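Local coordinates for hemoglobin chain d1 (Lumbricus terrestris, PDB 1X9F), which probably carries oxygen on a heme group as a globin subunit of the multi-chain extracellular hemoglobin of the earthworm, at residues 4-9 against 128-133. Sequence-based numbering, arbitrary orientation.
Sequences VTESLK and WHDCVD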
ATOM      1  N   VAL D   4       0.091   1.617 -35.405  1.00 51.65           N
ATOM      2  CA  VAL D   4      -0.208   2.935 -34.834  1.00 48.82           C
ATOM      3  C   VAL D   4      -0.879   2.883 -33.457  1.00 46.53           C
ATOM      4  O   VAL D   4      -0.518   3.657 -32.561  1.00 44.07           O
ATOM      5  CB  VAL D   4      -1.096   3.775 -35.792  1.00 49.99           C
ATOM      6  CG1 VAL D   4      -1.183   5.230 -35.332  1.00 50.04           C
ATOM      7  CG2 VAL D   4      -0.578   3.700 -37.227  1.00 48.91           C
ATOM      8  N   THR D   5      -1.856   1.995 -33.290  1.00 43.87           N
ATOM      9  CA  THR D   5      -2.557   1.905 -32.011  1.00 42.44           C
ATOM     10  C   THR D   5      -1.650   1.347 -30.920  1.00 40.25           C
ATOM     11  O   THR D   5      -1.713   1.785 -29.767  1.00 40.98           O
ATOM     12  CB  THR D   5      -3.860   1.081 -32.117  1.00 42.29           C
ATOM     13  OG1 THR D   5      -3.605  -0.151 -32.802  1.00 42.10           O
ATOM     14  CG2 THR D   5      -4.867   1.784 -33.010  1.00 42.08           C
ATOM     15  N   GLU D   6      -0.798   0.396 -31.280  1.00 36.87           N
ATOM     16  CA  GLU D   6       0.057  -0.230 -30.285  1.00 36.47           C
ATOM     17  C   GLU D   6       1.147   0.708 -29.770  1.00 35.12           C
ATOM     18  O   GLU D   6       1.396   0.769 -28.563  1.00 35.40           O
ATOM     19  CB  GLU D   6       0.672  -1.515 -30.834  1.00 37.38           C
ATOM     20  CG  GLU D   6      -0.351  -2.582 -31.203  1.00 38.80           C
ATOM     21  CD  GLU D   6       0.314  -3.826 -31.755  1.00 47.93           C
ATOM     22  OE1 GLU D   6      -0.196  -4.943 -31.506  1.00 51.78           O
ATOM     23  OE2 GLU D   6       1.352  -3.698 -32.443  1.00 56.87           O
ATOM     24  N   SER D   7       1.793   1.433 -30.681  1.00 33.42           N
ATOM     25  CA  SER D   7       2.834   2.383 -30.303  1.00 32.62           C
ATOM     26  C   SER D   7       2.259   3.474 -29.415  1.00 31.87           C
ATOM     27  O   SER D   7       2.906   3.928 -28.469  1.00 33.16           O
ATOM     28  CB  SER D   7       3.478   2.999 -31.546  1.00 33.76           C
ATOM     29  OG  SER D   7       2.565   3.835 -32.235  1.00 38.16           O
ATOM     30  N   LEU D   8       1.033   3.872 -29.733  1.00 29.49           N
ATOM     31  CA  LEU D   8       0.307   4.849 -28.955  1.00 27.61           C
ATOM     32  C   LEU D   8       0.064   4.314 -27.543  1.00 25.93           C
ATOM     33  O   LEU D   8       0.302   5.017 -26.552  1.00 24.95           O
ATOM     34  CB  LEU D   8      -1.007   5.192 -29.663  1.00 30.03           C
ATOM     35  CG  LEU D   8      -1.755   6.453 -29.237  1.00 35.55           C
ATOM     36  CD1 LEU D   8      -2.855   6.124 -28.245  1.00 42.62           C
ATOM     37  CD2 LEU D   8      -0.841   7.562 -28.698  1.00 41.51           C
ATOM     38  N   LYS D   9      -0.380   3.062 -27.468  1.00 23.97           N
ATOM     39  CA  LYS D   9      -0.644   2.391 -26.200  1.00 23.28           C
ATOM     40  C   LYS D   9       0.610   2.322 -25.355  1.00 23.75           C
ATOM     41  O   LYS D   9       0.584   2.613 -24.158  1.00 23.32           O
ATOM     42  CB  LYS D   9      -1.145   0.969 -26.455  1.00 24.19           C
ATOM     43  CG  LYS D   9      -1.675   0.265 -25.220  1.00 21.35           C
ATOM     44  CD  LYS D   9      -2.851   1.039 -24.636  1.00 24.37           C
ATOM     45  CE  LYS D   9      -3.910   0.100 -24.073  1.00 26.21           C
ATOM     46  NZ  LYS D   9      -4.483  -0.799 -25.118  1.00 20.44           N
ATOM     47  N   TRP D 128       3.157  -4.022 -26.050  1.00 29.49           N
ATOM     48  CA  TRP D 128       4.520  -3.902 -25.538  1.00 31.05           C
ATOM     49  C   TRP D 128       5.456  -4.858 -26.214  1.00 32.66           C
ATOM     50  O   TRP D 128       6.489  -4.447 -26.748  1.00 33.49           O
ATOM     51  CB  TRP D 128       4.577  -4.118 -24.036  1.00 27.41           C
ATOM     52  CG  TRP D 128       4.259  -2.891 -23.356  1.00 26.02           C
ATOM     53  CD1 TRP D 128       3.021  -2.465 -23.006  1.00 26.10           C
ATOM     54  CD2 TRP D 128       5.168  -1.849 -22.988  1.00 24.47           C
ATOM     55  NE1 TRP D 128       3.097  -1.233 -22.407  1.00 30.87           N
ATOM     56  CE2 TRP D 128       4.406  -0.829 -22.386  1.00 25.41           C
ATOM     57  CE3 TRP D 128       6.556  -1.679 -23.086  1.00 21.61           C
ATOM     58  CZ2 TRP D 128       4.980   0.343 -21.883  1.00 24.27           C
ATOM     59  CZ3 TRP D 128       7.127  -0.505 -22.591  1.00 20.76           C
ATOM     60  CH2 TRP D 128       6.338   0.487 -21.996  1.00 18.95           C
ATOM     61  N   HIS D 129       5.078  -6.129 -26.207  1.00 35.37           N
ATOM     62  CA  HIS D 129       5.920  -7.163 -26.760  1.00 38.89           C
ATOM     63  C   HIS D 129       6.290  -6.914 -28.209  1.00 38.63           C
ATOM     64  O   HIS D 129       7.454  -7.029 -28.578  1.00 39.11           O
ATOM     65  CB  HIS D 129       5.257  -8.518 -26.632  1.00 42.43           C
ATOM     66  CG  HIS D 129       6.222  -9.645 -26.745  1.00 47.75           C
ATOM     67  ND1 HIS D 129       6.993 -10.061 -25.683  1.00 48.14           N
ATOM     68  CD2 HIS D 129       6.580 -10.412 -27.799  1.00 56.47           C
ATOM     69  CE1 HIS D 129       7.771 -11.054 -26.073  1.00 54.49           C
ATOM     70  NE2 HIS D 129       7.539 -11.288 -27.353  1.00 57.93           N
ATOM     71  N   ASP D 130       5.297  -6.592 -29.030  1.00 39.57           N
ATOM     72  CA  ASP D 130       5.559  -6.247 -30.415  1.00 41.65           C
ATOM     73  C   ASP D 130       6.535  -5.086 -30.450  1.00 43.49           C
ATOM     74  O   ASP D 130       7.626  -5.190 -31.021  1.00 44.30           O
ATOM     75  CB  ASP D 130       4.264  -5.848 -31.126  1.00 42.78           C
ATOM     76  CG  ASP D 130       3.335  -7.021 -31.360  1.00 45.34           C
ATOM     77  OD1 ASP D 130       2.191  -6.792 -31.805  1.00 46.98           O
ATOM     78  OD2 ASP D 130       3.656  -8.208 -31.135  1.00 52.97           O
ATOM     79  N   CYS D 131       6.126  -3.994 -29.796  1.00 44.34           N
ATOM     80  CA  CYS D 131       6.800  -2.703 -29.868  1.00 44.86           C
ATOM     81  C   CYS D 131       8.247  -2.655 -29.379  1.00 41.73           C
ATOM     82  O   CYS D 131       9.127  -2.166 -30.092  1.00 42.44           O
ATOM     83  CB  CYS D 131       5.976  -1.681 -29.096  1.00 45.95           C
ATOM     84  SG  CYS D 131       5.549  -0.247 -30.082  1.00 61.51           S
ATOM     85  N   VAL D 132       8.490  -3.137 -28.164  1.00 39.28           N
ATOM     86  CA  VAL D 132       9.832  -3.081 -27.587  1.00 37.52           C
ATOM     87  C   VAL D 132      10.752  -4.097 -28.266  1.00 37.44           C
ATOM     88  O   VAL D 132      11.957  -3.869 -28.386  1.00 36.22           O
ATOM     89  CB  VAL D 132       9.805  -3.275 -26.045  1.00 39.05           C
ATOM     90  CG1 VAL D 132      11.216  -3.318 -25.466  1.00 32.14           C
ATOM     91  CG2 VAL D 132       9.017  -2.159 -25.382  1.00 36.41           C
ATOM     92  N   ASP D 133      10.168  -5.207 -28.716  1.00 35.57           N
ATOM     93  CA  ASP D 133      10.888  -6.259 -29.435  1.00 35.36           C
ATOM     94  C   ASP D 133      11.695  -5.682 -30.579  1.00 33.19           C
ATOM     95  O   ASP D 133      12.886  -5.964 -30.718  1.00 33.15           O
ATOM     96  CB  ASP D 133       9.900  -7.257 -30.016  1.00 36.71           C
ATOM     97  CG  ASP D 133      10.286  -8.681 -29.739  1.00 42.35           C
ATOM     98  OD1 ASP D 133       9.368  -9.531 -29.699  1.00 52.28           O
ATOM     99  OD2 ASP D 133      11.463  -9.057 -29.543  1.00 46.84           O
TER
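Cys-131 and Ser-7 meet where helix 4-18 passes helix 125-139, a globin contact also secured by a disulfide. The sulfur of Cys-131 lies against the backbone of the first helix, SG 3.8 Å from CA of Ser-7, and touches its CB more loosely. That sulfur forms the disulfide with Cys-2, just ahead of helix 4-18, which ties the N-terminal segment to the last helix. Beside it two carboxylates cross at a slant, their planes 55° apart, with OE1 of Glu-6 3.0 Å and OE2 of Glu-6 3.3 Å from OD1 of Asp-130. These like charges lie close with no hydrogen bond between them, so the pair adds no attraction in the model. Glu-6 reaches across because its CG stands anti to the carbonyl carbon (chi1 -62°) and the chain beyond is extended; a weak hydrogen bond from Leu-3 N also holds its OE2. An alanine here would remove the carboxylate next to Asp-130 and is likely to leave Leu-3 N without this acceptor. On the side of Ser-7 turned from the sulfur, its OG bonds back to O of Val-4 at 3.1 Å, above the carbonyl plane, on an oxygen that also accepts from Leu-8 N. Farther along, Trp-128 packs on Val-10 and Trp-14 of helix 4-18 and on Leu-112 and Leu-115 of helix 101-119, while a Globin III chain packs against Leu-8 and Lys-9.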